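Local coordinates for protein cellulose 1,4-beta-cellobiosidase (Thermobifida fusca, PDB 4JJJ) that probably hydrolyses 1,4-beta-glucosidic bonds of cellulose to release cellobiose, through the family 48 glycoside hydrolase part of a longer protein, at residues S95-N100 with A314-S319; Y156-C161 with P188-D193; R264-D269 with L296-Y301. The protein carries 1 engineered substitution. One frame throughout, in Å; residues are numbered along the deposited sequence. Where two conformers were deposited one is given.

Interaction 1: S95-N100 with A314-S319. With BGC (beta-D-glucopyranose), chain D; BGC (beta-D-glucopyranose), chain B; BGC (beta-D-glucopyranose), chain C.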
loop_
_atom_site.group_PDB
_atom_site.type_symbol
_atom_site.label_atom_id
_atom_site.label_comp_id
_atom_site.label_asym_id
_atom_site.label_seq_id
_atom_site.Cartn_x
_atom_site.Cartn_y
_atom_site.Cartn_z
ATOM N N SER A 95 24.663 -10.687 -2.124
ATOM C CA SER A 95 25.615 -11.739 -1.605
ATOM C C SER A 95 26.315 -11.337 -0.349
ATOM O O SER A 95 26.824 -12.217 0.396
ATOM C CB SER A 95 26.676 -12.123 -2.659
ATOM O OG SER A 95 27.545 -11.027 -2.880
ATOM N N ALA A 96 26.423 -10.054 -0.122
ATOM C CA ALA A 96 27.024 -9.521 1.092
ATOM C C ALA A 96 26.137 -9.593 2.317
ATOM O O ALA A 96 26.606 -9.293 3.407
ATOM C CB ALA A 96 27.475 -8.098 0.895
ATOM N N TYR A 97 24.854 -9.920 2.111
ATOM C CA TYR A 97 23.928 -9.906 3.214
ATOM C C TYR A 97 24.311 -11.021 4.173
ATOM O O TYR A 97 24.696 -12.149 3.729
ATOM C CB TYR A 97 22.507 -10.121 2.680
ATOM C CG TYR A 97 21.484 -10.139 3.740
ATOM C CD1 TYR A 97 21.326 -9.064 4.568
ATOM C CD2 TYR A 97 20.771 -11.273 3.983
ATOM C CE1 TYR A 97 20.394 -9.064 5.611
ATOM C CE2 TYR A 97 19.828 -11.342 4.976
ATOM C CZ TYR A 97 19.604 -10.227 5.792
ATOM O OH TYR A 97 18.642 -10.203 6.826
ATOM N N ASN A 98 24.188 -10.723 5.455
ATOM C CA ASN A 98 24.396 -11.682 6.541
ATOM C C ASN A 98 23.126 -11.830 7.392
ATOM O O ASN A 98 22.794 -10.952 8.215
ATOM C CB ASN A 98 25.527 -11.189 7.454
ATOM C CG ASN A 98 25.786 -12.129 8.622
ATOM O OD1 ASN A 98 25.213 -13.238 8.713
ATOM N ND2 ASN A 98 26.750 -11.723 9.497
ATOM N N PRO A 99 22.406 -12.942 7.220
ATOM C CA PRO A 99 21.130 -13.021 7.933
ATOM C C PRO A 99 21.270 -13.088 9.453
ATOM O O PRO A 99 20.344 -12.796 10.183
ATOM C CB PRO A 99 20.499 -14.314 7.414
ATOM C CG PRO A 99 21.353 -14.773 6.366
ATOM C CD PRO A 99 22.639 -14.061 6.324
ATOM N N ASN A 100 22.460 -13.478 9.936
ATOM C CA ASN A 100 22.717 -13.389 11.341
ATOM C C ASN A 100 22.950 -11.982 11.884
ATOM O O ASN A 100 22.912 -11.758 13.089
ATOM C CB ASN A 100 23.940 -14.259 11.714
ATOM C CG ASN A 100 23.690 -15.746 11.598
ATOM O OD1 ASN A 100 22.627 -16.265 11.221
ATOM N ND2 ASN A 100 24.711 -16.478 11.952
ATOM N N ALA A 314 25.112 -5.361 3.125
ATOM C CA ALA A 314 23.704 -5.411 2.690
ATOM C C ALA A 314 22.893 -5.608 3.933
ATOM O O ALA A 314 23.424 -5.989 5.035
ATOM C CB ALA A 314 23.423 -6.509 1.669
ATOM N N TRP A 315 21.610 -5.224 3.874
ATOM C CA TRP A 315 20.775 -5.297 5.021
ATOM C C TRP A 315 19.293 -5.552 4.559
ATOM O O TRP A 315 18.926 -5.398 3.364
ATOM C CB TRP A 315 20.773 -4.015 5.808
ATOM C CG TRP A 315 20.461 -2.839 4.986
ATOM C CD1 TRP A 315 21.370 -2.103 4.266
ATOM C CD2 TRP A 315 19.171 -2.282 4.715
ATOM N NE1 TRP A 315 20.711 -1.108 3.541
ATOM C CE2 TRP A 315 19.365 -1.147 3.878
ATOM C CE3 TRP A 315 17.870 -2.578 5.146
ATOM C CZ2 TRP A 315 18.313 -0.378 3.386
ATOM C CZ3 TRP A 315 16.812 -1.794 4.695
ATOM C CH2 TRP A 315 17.029 -0.688 3.793
ATOM N N ARG A 316 18.502 -6.000 5.546
ATOM C CA ARG A 316 17.039 -6.262 5.377
ATOM C C ARG A 316 16.365 -5.936 6.662
ATOM O O ARG A 316 16.907 -6.194 7.789
ATOM C CB ARG A 316 16.733 -7.710 5.022
ATOM C CG ARG A 316 17.353 -8.138 3.696
ATOM C CD ARG A 316 17.078 -9.564 3.294
ATOM N NE ARG A 316 17.835 -9.810 2.078
ATOM C CZ ARG A 316 17.897 -10.946 1.399
ATOM N NH1 ARG A 316 17.237 -12.044 1.762
ATOM N NH2 ARG A 316 18.636 -10.995 0.306
ATOM N N ILE A 317 15.115 -5.413 6.541
ATOM C CA ILE A 317 14.255 -5.126 7.694
ATOM C C ILE A 317 12.870 -5.614 7.365
ATOM O O ILE A 317 12.471 -5.517 6.196
ATOM C CB ILE A 317 14.249 -3.686 8.151
ATOM C CG1 ILE A 317 13.776 -2.716 6.999
ATOM C CG2 ILE A 317 15.666 -3.226 8.644
ATOM C CD1 ILE A 317 13.856 -1.217 7.264
ATOM N N GLY A 318 12.135 -6.071 8.377
ATOM C CA GLY A 318 10.672 -6.189 8.345
ATOM C C GLY A 318 10.113 -4.890 8.718
ATOM O O GLY A 318 10.663 -3.837 8.480
ATOM N N SER A 319 8.925 -4.903 9.363
ATOM C CA SER A 319 8.377 -3.719 9.976
ATOM C C SER A 319 7.492 -4.114 11.129
ATOM O O SER A 319 6.873 -5.178 11.079
ATOM C CB SER A 319 7.805 -2.702 9.020
ATOM O OG SER A 319 6.476 -2.967 8.784
HETATM C C2 BGC D . 18.546 3.084 6.177
HETATM C C3 BGC D . 19.769 2.193 5.997
HETATM C C4 BGC D . 19.889 1.210 7.190
HETATM C C5 BGC D . 18.565 0.457 7.348
HETATM C C6 BGC D . 18.552 -0.434 8.636
HETATM C C1 BGC D . 17.308 2.199 6.307
HETATM O O2 BGC D . 18.447 3.878 5.011
HETATM O O3 BGC D . 20.926 3.059 5.941
HETATM O O4 BGC D . 20.877 0.214 6.928
HETATM O O5 BGC D . 17.509 1.414 7.492
HETATM O O6 BGC D . 18.615 0.341 9.833
HETATM C C2 BGC B . 22.869 -0.880 7.477
HETATM C C3 BGC B . 24.324 -0.745 7.978
HETATM C C4 BGC B . 25.035 0.379 7.211
HETATM C C5 BGC B . 24.189 1.680 7.219
HETATM C C6 BGC B . 24.737 2.929 6.522
HETATM C C1 BGC B . 22.181 0.460 7.503
HETATM O O2 BGC B . 22.263 -1.817 8.300
HETATM O O3 BGC B . 25.043 -1.990 7.745
HETATM O O4 BGC B . 26.206 0.796 8.039
HETATM O O5 BGC B . 22.895 1.343 6.602
HETATM O O6 BGC B . 24.484 4.166 7.194
HETATM C C2 BGC C . 12.661 2.582 7.319
HETATM C C3 BGC C . 14.139 2.824 7.542
HETATM C C4 BGC C . 14.973 2.495 6.317
HETATM C C5 BGC C . 14.407 3.127 5.073
HETATM C C6 BGC C . 15.031 2.723 3.790
HETATM C C1 BGC C . 12.226 3.310 6.022
HETATM O O2 BGC C . 11.853 2.976 8.421
HETATM O O3 BGC C . 14.595 2.039 8.677
HETATM O O4 BGC C . 16.295 3.069 6.592
HETATM O O5 BGC C . 12.987 2.810 4.935
HETATM O O6 BGC C . 14.510 3.450 2.692
HETATM O O HOH W 1 26.412 -7.335 5.137
HETATM O O HOH W 2 23.853 -8.048 6.776
#

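Interaction 2: Y156-C161 with P188-D193. With CA (calcium ion), chain H.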
loop_
_atom_site.group_PDB
_atom_site.type_symbol
_atom_site.label_atom_id
_atom_site.label_comp_id
_atom_site.label_asym_id
_atom_site.label_seq_id
_atom_site.Cartn_x
_atom_site.Cartn_y
_atom_site.Cartn_z
ATOM N N TYR A 156 11.019 13.765 -12.197
ATOM C CA TYR A 156 12.026 14.232 -11.250
ATOM C C TYR A 156 13.466 14.224 -11.805
ATOM O O TYR A 156 14.357 14.811 -11.182
ATOM C CB TYR A 156 12.001 13.430 -9.881
ATOM C CG TYR A 156 10.875 13.802 -8.972
ATOM C CD1 TYR A 156 9.612 13.182 -9.064
ATOM C CD2 TYR A 156 11.020 14.821 -8.020
ATOM C CE1 TYR A 156 8.555 13.497 -8.256
ATOM C CE2 TYR A 156 10.008 15.130 -7.163
ATOM C CZ TYR A 156 8.759 14.488 -7.268
ATOM O OH TYR A 156 7.740 14.809 -6.442
ATOM N N GLY A 157 13.700 13.505 -12.881
ATOM C CA GLY A 157 15.024 13.505 -13.536
ATOM C C GLY A 157 16.061 12.559 -13.036
ATOM O O GLY A 157 17.298 12.716 -13.318
ATOM N N PHE A 158 15.708 11.581 -12.171
ATOM C CA PHE A 158 16.688 10.697 -11.625
ATOM C C PHE A 158 17.220 9.672 -12.562
ATOM O O PHE A 158 18.417 9.384 -12.526
ATOM C CB PHE A 158 16.170 10.025 -10.338
ATOM C CG PHE A 158 15.881 11.000 -9.224
ATOM C CD1 PHE A 158 16.956 11.683 -8.631
ATOM C CD2 PHE A 158 14.601 11.199 -8.727
ATOM C CE1 PHE A 158 16.764 12.537 -7.599
ATOM C CE2 PHE A 158 14.397 12.055 -7.671
ATOM C CZ PHE A 158 15.482 12.761 -7.124
ATOM N N GLY A 159 16.399 9.086 -13.421
ATOM C CA GLY A 159 16.880 7.979 -14.258
ATOM C C GLY A 159 17.340 6.760 -13.542
ATOM O O GLY A 159 16.790 6.429 -12.478
ATOM N N PHE A 160 18.343 6.079 -14.084
ATOM C CA PHE A 160 18.793 4.830 -13.561
ATOM C C PHE A 160 20.073 5.114 -12.814
ATOM O O PHE A 160 21.043 5.615 -13.404
ATOM C CB PHE A 160 19.074 3.800 -14.647
ATOM C CG PHE A 160 19.835 2.626 -14.121
ATOM C CD1 PHE A 160 19.200 1.655 -13.305
ATOM C CD2 PHE A 160 21.216 2.492 -14.348
ATOM C CE1 PHE A 160 19.894 0.605 -12.784
ATOM C CE2 PHE A 160 21.897 1.413 -13.799
ATOM C CZ PHE A 160 21.249 0.479 -13.021
ATOM N N CYS A 161 20.120 4.801 -11.535
ATOM C CA CYS A 161 21.270 5.167 -10.651
ATOM C C CYS A 161 21.856 6.569 -10.873
ATOM O O CYS A 161 23.078 6.817 -10.765
ATOM C CB CYS A 161 22.336 4.075 -10.685
ATOM S SG CYS A 161 21.838 2.460 -9.996
ATOM N N PRO A 188 11.881 13.752 -2.252
ATOM C CA PRO A 188 12.025 12.656 -3.173
ATOM C C PRO A 188 13.483 12.417 -3.565
ATOM O O PRO A 188 14.211 13.367 -3.820
ATOM C CB PRO A 188 11.117 13.007 -4.376
ATOM C CG PRO A 188 10.147 14.011 -3.764
ATOM C CD PRO A 188 11.047 14.838 -2.802
ATOM N N HIS A 189 13.798 11.163 -3.669
ATOM C CA HIS A 189 15.173 10.724 -3.886
ATOM C C HIS A 189 15.271 9.409 -4.637
ATOM O O HIS A 189 14.317 8.603 -4.730
ATOM C CB HIS A 189 15.887 10.658 -2.538
ATOM C CG HIS A 189 15.263 9.718 -1.564
ATOM N ND1 HIS A 189 14.206 10.047 -0.739
ATOM C CD2 HIS A 189 15.495 8.421 -1.364
ATOM C CE1 HIS A 189 13.852 8.991 -0.028
ATOM N NE2 HIS A 189 14.631 7.996 -0.362
ATOM N N PRO A 190 16.452 9.157 -5.234
ATOM C CA PRO A 190 16.610 7.919 -6.014
ATOM C C PRO A 190 16.822 6.711 -5.052
ATOM O O PRO A 190 17.571 6.789 -4.024
ATOM C CB PRO A 190 17.927 8.133 -6.756
ATOM C CG PRO A 190 18.678 9.092 -5.907
ATOM C CD PRO A 190 17.677 10.009 -5.285
ATOM N N SER A 191 16.189 5.591 -5.377
ATOM C CA SER A 191 16.458 4.357 -4.653
ATOM C C SER A 191 17.945 3.879 -4.772
ATOM O O SER A 191 18.506 3.260 -3.875
ATOM C CB SER A 191 15.553 3.246 -5.168
ATOM O OG SER A 191 14.214 3.671 -4.937
ATOM N N CYS A 192 18.526 4.120 -5.935
ATOM C CA CYS A 192 19.928 3.822 -6.194
ATOM C C CYS A 192 20.658 5.122 -6.214
ATOM O O CYS A 192 20.476 5.874 -7.188
ATOM C CB CYS A 192 20.030 3.111 -7.503
ATOM S SG CYS A 192 21.744 2.533 -7.861
ATOM N N ASP A 193 21.405 5.429 -5.163
ATOM C CA ASP A 193 22.032 6.752 -4.953
ATOM C C ASP A 193 23.573 6.583 -5.136
ATOM O O ASP A 193 24.223 6.009 -4.306
ATOM C CB ASP A 193 21.719 7.264 -3.528
ATOM C CG ASP A 193 21.961 8.788 -3.394
ATOM O OD1 ASP A 193 22.842 9.270 -4.203
ATOM O OD2 ASP A 193 21.300 9.383 -2.573
HETATM CA CA CA H . 25.054 6.740 -12.309
HETATM O O HOH W 3 23.832 5.105 -13.615
HETATM O O HOH W 4 26.082 4.785 -11.336
HETATM O O HOH W 5 24.672 8.708 -12.928
HETATM O O HOH W 6 26.624 6.559 -13.892
#

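Interaction 3: R264-D269 with L296-Y301. With BGC (beta-D-glucopyranose), chain E; BGC (beta-D-glucopyranose), chain F; BGC (beta-D-glucopyranose), chain C.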
loop_
_atom_site.group_PDB
_atom_site.type_symbol
_atom_site.label_atom_id
_atom_site.label_comp_id
_atom_site.label_asym_id
_atom_site.label_seq_id
_atom_site.Cartn_x
_atom_site.Cartn_y
_atom_site.Cartn_z
ATOM N N ARG A 264 6.624 -12.922 3.169
ATOM C CA ARG A 264 6.810 -13.187 4.618
ATOM C C ARG A 264 7.701 -12.201 5.361
ATOM O O ARG A 264 7.588 -12.087 6.551
ATOM C CB ARG A 264 7.308 -14.629 4.892
ATOM C CG ARG A 264 6.364 -15.729 4.360
ATOM C CD ARG A 264 6.831 -17.143 4.646
ATOM N NE ARG A 264 8.033 -17.398 3.920
ATOM C CZ ARG A 264 8.989 -18.309 4.249
ATOM N NH1 ARG A 264 8.982 -18.935 5.409
ATOM N NH2 ARG A 264 9.985 -18.482 3.408
ATOM N N TYR A 265 8.604 -11.541 4.702
ATOM C CA TYR A 265 9.419 -10.486 5.375
ATOM C C TYR A 265 8.520 -9.463 6.065
ATOM O O TYR A 265 8.887 -8.926 7.131
ATOM C CB TYR A 265 10.347 -9.755 4.369
ATOM C CG TYR A 265 11.665 -10.409 4.300
ATOM C CD1 TYR A 265 12.589 -10.280 5.335
ATOM C CD2 TYR A 265 11.988 -11.152 3.197
ATOM C CE1 TYR A 265 13.841 -10.888 5.273
ATOM C CE2 TYR A 265 13.207 -11.810 3.115
ATOM C CZ TYR A 265 14.167 -11.651 4.127
ATOM O OH TYR A 265 15.394 -12.327 4.126
ATOM N N ALA A 266 7.295 -9.180 5.546
ATOM C CA ALA A 266 6.374 -8.260 6.184
ATOM C C ALA A 266 5.850 -8.756 7.557
ATOM O O ALA A 266 5.287 -7.961 8.280
ATOM C CB ALA A 266 5.206 -7.965 5.234
ATOM N N MET A 267 6.043 -10.054 7.837
ATOM C CA MET A 267 5.538 -10.695 9.035
ATOM C C MET A 267 6.429 -10.547 10.245
ATOM O O MET A 267 6.079 -11.038 11.342
ATOM C CB MET A 267 5.303 -12.153 8.745
ATOM C CG MET A 267 4.192 -12.452 7.768
ATOM S SD MET A 267 3.985 -14.234 7.652
ATOM C CE MET A 267 2.916 -14.397 6.261
ATOM N N PHE A 268 7.588 -9.896 10.033
ATOM C CA PHE A 268 8.654 -9.820 11.068
ATOM C C PHE A 268 8.809 -8.435 11.636
ATOM O O PHE A 268 8.719 -7.449 10.904
ATOM C CB PHE A 268 9.961 -10.383 10.549
ATOM C CG PHE A 268 9.907 -11.826 10.397
ATOM C CD1 PHE A 268 9.288 -12.363 9.272
ATOM C CD2 PHE A 268 10.366 -12.696 11.375
ATOM C CE1 PHE A 268 9.150 -13.730 9.123
ATOM C CE2 PHE A 268 10.243 -14.062 11.220
ATOM C CZ PHE A 268 9.635 -14.603 10.095
ATOM N N ASP A 269 9.186 -8.355 12.903
ATOM C CA ASP A 269 9.587 -7.074 13.497
ATOM C C ASP A 269 10.686 -6.410 12.621
ATOM O O ASP A 269 11.523 -7.101 12.044
ATOM C CB ASP A 269 10.140 -7.340 14.914
ATOM C CG ASP A 269 10.545 -6.071 15.623
ATOM O OD1 ASP A 269 9.641 -5.412 16.198
ATOM O OD2 ASP A 269 11.750 -5.768 15.600
ATOM N N LEU A 296 1.514 -10.835 10.811
ATOM C CA LEU A 296 0.590 -9.937 10.141
ATOM C C LEU A 296 1.225 -9.312 8.929
ATOM O O LEU A 296 2.478 -9.365 8.786
ATOM C CB LEU A 296 0.152 -8.834 11.116
ATOM C CG LEU A 296 -0.603 -9.317 12.322
ATOM C CD1 LEU A 296 -0.886 -8.145 13.255
ATOM C CD2 LEU A 296 -1.896 -10.040 12.017
ATOM N N LEU A 297 0.430 -8.755 8.007
ATOM C CA LEU A 297 0.967 -7.979 6.859
ATOM C C LEU A 297 1.282 -6.568 7.357
ATOM O O LEU A 297 0.358 -5.735 7.451
ATOM C CB LEU A 297 0.055 -7.963 5.661
ATOM C CG LEU A 297 -0.008 -9.309 4.956
ATOM C CD1 LEU A 297 -1.165 -9.356 4.028
ATOM C CD2 LEU A 297 1.255 -9.369 3.999
ATOM N N SER A 298 2.538 -6.347 7.770
ATOM C CA SER A 298 2.934 -5.064 8.211
ATOM C C SER A 298 3.076 -4.012 7.081
ATOM O O SER A 298 2.827 -4.312 5.933
ATOM C CB SER A 298 4.170 -5.133 9.031
ATOM O OG SER A 298 5.289 -5.350 8.167
ATOM N N TRP A 299 3.381 -2.789 7.506
ATOM C CA TRP A 299 3.377 -1.679 6.571
ATOM C C TRP A 299 4.416 -1.797 5.527
ATOM O O TRP A 299 4.273 -1.291 4.430
ATOM C CB TRP A 299 3.607 -0.391 7.338
ATOM C CG TRP A 299 3.272 0.897 6.623
ATOM C CD1 TRP A 299 4.110 1.743 5.995
ATOM C CD2 TRP A 299 1.994 1.512 6.590
ATOM N NE1 TRP A 299 3.451 2.868 5.579
ATOM C CE2 TRP A 299 2.137 2.754 5.953
ATOM C CE3 TRP A 299 0.767 1.157 7.114
ATOM C CZ2 TRP A 299 1.035 3.613 5.785
ATOM C CZ3 TRP A 299 -0.324 1.968 6.891
ATOM C CH2 TRP A 299 -0.199 3.181 6.225
ATOM N N TYR A 300 5.514 -2.492 5.780
ATOM C CA TYR A 300 6.587 -2.628 4.773
ATOM C C TYR A 300 7.602 -3.713 5.182
ATOM O O TYR A 300 7.669 -4.182 6.282
ATOM C CB TYR A 300 7.369 -1.287 4.455
ATOM C CG TYR A 300 8.118 -0.742 5.680
ATOM C CD1 TYR A 300 9.468 -1.036 5.911
ATOM C CD2 TYR A 300 7.432 0.078 6.633
ATOM C CE1 TYR A 300 10.139 -0.549 7.038
ATOM C CE2 TYR A 300 8.134 0.589 7.748
ATOM C CZ TYR A 300 9.471 0.321 7.864
ATOM O OH TYR A 300 10.173 0.810 8.982
ATOM N N TYR A 301 8.381 -4.115 4.187
ATOM C CA TYR A 301 9.754 -4.634 4.437
ATOM C C TYR A 301 10.664 -3.873 3.467
ATOM O O TYR A 301 10.251 -3.297 2.479
ATOM C CB TYR A 301 9.796 -6.149 4.316
ATOM C CG TYR A 301 9.618 -6.782 2.939
ATOM C CD1 TYR A 301 8.387 -7.266 2.528
ATOM C CD2 TYR A 301 10.697 -6.941 2.060
ATOM C CE1 TYR A 301 8.245 -7.896 1.261
ATOM C CE2 TYR A 301 10.546 -7.568 0.848
ATOM C CZ TYR A 301 9.336 -8.052 0.451
ATOM O OH TYR A 301 9.202 -8.727 -0.705
HETATM C C2 BGC E . 3.066 4.105 2.212
HETATM C C3 BGC E . 4.477 4.602 2.525
HETATM C C4 BGC E . 5.428 3.454 2.429
HETATM C C5 BGC E . 5.387 2.719 1.117
HETATM C C6 BGC E . 6.329 1.525 1.027
HETATM C C1 BGC E . 3.128 3.300 0.946
HETATM O O1 BGC E . 1.833 2.740 0.676
HETATM O O2 BGC E . 2.090 5.164 2.111
HETATM O O3 BGC E . 4.444 5.097 3.888
HETATM O O4 BGC E . 6.731 4.138 2.434
HETATM O O5 BGC E . 4.046 2.228 0.953
HETATM O O6 BGC E . 6.037 0.622 2.132
HETATM C C2 BGC F . 9.165 3.884 2.610
HETATM C C3 BGC F . 10.219 3.322 3.493
HETATM C C4 BGC F . 10.059 3.742 4.965
HETATM C C5 BGC F . 8.585 3.437 5.333
HETATM C C6 BGC F . 8.372 3.792 6.798
HETATM C C1 BGC F . 7.797 3.539 3.173
HETATM O O2 BGC F . 9.314 3.419 1.292
HETATM O O3 BGC F . 11.427 3.707 2.944
HETATM O O4 BGC F . 10.865 2.905 5.838
HETATM O O5 BGC F . 7.640 4.072 4.476
HETATM O O6 BGC F . 8.272 5.229 6.875
HETATM C C2 BGC C . 12.661 2.582 7.319
HETATM C C3 BGC C . 14.139 2.824 7.542
HETATM C C4 BGC C . 14.973 2.495 6.317
HETATM C C5 BGC C . 14.407 3.127 5.073
HETATM C C6 BGC C . 15.031 2.723 3.790
HETATM C C1 BGC C . 12.226 3.310 6.022
HETATM O O2 BGC C . 11.853 2.976 8.421
HETATM O O3 BGC C . 14.595 2.039 8.677
HETATM O O4 BGC C . 16.295 3.069 6.592
HETATM O O5 BGC C . 12.987 2.810 4.935
HETATM O O6 BGC C . 14.510 3.450 2.692
#

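Interaction 1: S95-N100 with A314-S319
With CG anti to its backbone N (chi1 179°), Tyr97 sends its ring out from the 95-100 loop towards strand 314-317, where Arg316, extended from CG to NE, crosses it at about a right angle. The aliphatic part meets the aromatic face first: Arg316 CD stands 3.8 Å from the centroid of the Tyr97 ring, a CH-pi contact. Farther out, the guanidinium lies flat on the ring, the two planes only 8° apart, in an off-centre cation-pi stack. A tyrosine suits this place because its ring offers a broad apolar face while its OH reaches Asp128. Arginine suits its own by joining methylenes to a flat cation, whose NH1 bonds Tyr265 and NH2 Asn94; these partners would help hold the group in its plane.

At the start of the strand, the methyl of Ala314 is small enough to let the loop backbone come close, its CB lying 3.7 Å from Tyr97 N and 3.9 Å from Tyr97 CB. No direct hydrogen bond crosses the contact. Instead, two waters bridge it: one accepts from Ala314 N (3.1 Å) and sits beside Ala96 O, and the other accepts from Asn98 N and lies 2.7 Å from Ala314 O.

The opposite side of the strand faces the bound glucan chain. Trp315 lays one face of its indole against the glucose of chain D, whose glycosidic O4 is 3.6 Å from Trp315 CD1, and Ile317 CD1 lies 3.6 Å from O3 of the glucose of chain C. Strand 314-317 borders an antiparallel sheet; packed by a loop on one side, it presents on the other an aromatic platform of the kind found in the substrate tunnels of processive cellulases, consistent with this family 48 enzyme.

Interaction 2: Y156-C161 with P188-D193
Phe158 lays one face of its ring over Pro190 CD and N, the N lying above the ring centre and Pro190 CD 4.0 Å from the centroid of the Phe158 ring in a CH-pi contact. Its CG is anti to the carbonyl carbon (chi1 -63°), which turns the ring towards 188-193. CZ, at the far end of the same ring, approaches the backbone of 188-193, 3.6 Å from Pro188 O. Tyr156 makes a similar pairing: Pro188 CB lies over its ring face, and Pro188 CG is 3.6 Å from Tyr156 CE2. The two prolines suit aromatic partners because their rings are rigid and their C-H groups slightly polarised. The Tyr156 OH turns to Asp43.

Cys161, deposited in two conformers, closes the contact covalently in the one given: its SG is 2.1 Å from Cys192 SG, with chi3 at 88°, near the preferred right angle. Its carbonyl serves another purpose, for Cys161 O binds the calcium ion at 2.5 Å. Four waters and Asp194 complete the site, and one of those waters donates to Phe160 O (2.8 Å).

The 156-161 loop leads from strand 149-151 towards strand 170-173, and Phe158 also packs on Ile172 of the latter. The loop lies along strand 189-190, at the border of one antiparallel sheet, and the disulfide ties it to strand 192-193, at the border of the next.

Interaction 3: R264-D269 with L296-Y301
Ala266 O is gripped twice by Ser298. The hydroxyl makes the shorter bond, Ser298 OG to Ala266 O 2.6 Å, in the carbonyl plane on a lone pair, whereas the amide, Ser298 N to Ala266 O 3.2 Å, comes from above that plane. The serine OG stands between the backbone N and the carbonyl carbon (chi1 75°), and from there OG and the amide both come to the one carbonyl oxygen. A small hydroxylated residue fits here: OG also pairs with Ser319. Leu296 O, an acceptor too, comes near the same carbonyl without bonding it; instead it receives the C-H of Met267, with Met267 CA 3.3 Å from Leu296 O.

A second patch is aromatic. Tyr265 CB lies over the face of the Tyr301 ring, 3.7 Å from its centroid, a CH-pi contact. The two rings themselves meet obliquely, their planes 34° apart, and the Tyr265 hydroxyl is hydrogen-bonded to Asp128. The methyl of Ala266 is small enough to let Tyr301, Leu297 and Ser298 all close in around it.

Beyond Ser298, the 296-301 segment supplies two residues of the glycan pocket. Trp299 NE1 donates to O3 of the glucose of chain E over 3.0 Å in a nearly straight bond (171°), using the indole edge. Tyr300 uses both its ring and its tip: one face lies against O4 of the glucose of chain F, and Tyr300 OH accepts from O2 of the glucose of chain C at 2.8 Å.

Both segments belong to the long connection between helix 250-263 and strand 302-306. Around them, Met267 and Leu296 pack on helix 348-365, Ala266 and Leu297 on helix 223-242, and Tyr265 on helix 131-138.

Overall arrangement
From the N terminus, the chain first reaches 95-100, whose partner 314-319 comes more than two hundred residues later, so interaction 1 closes a very long loop. Interactions 2 and 3 both nest inside it, in series: 156-161 is joined to 188-193 before 264-269 meets 296-301. Interactions 1 and 2 reach the same sheet, at its two border strands 314-317 and 192-193, with centres about 22 Å apart. Interactions 1 and 3 touch directly, side chain to side chain, and together line one continuous run of glucose units. Interaction 2 stays separate, joining the sheet's far border to the calcium-bearing loop.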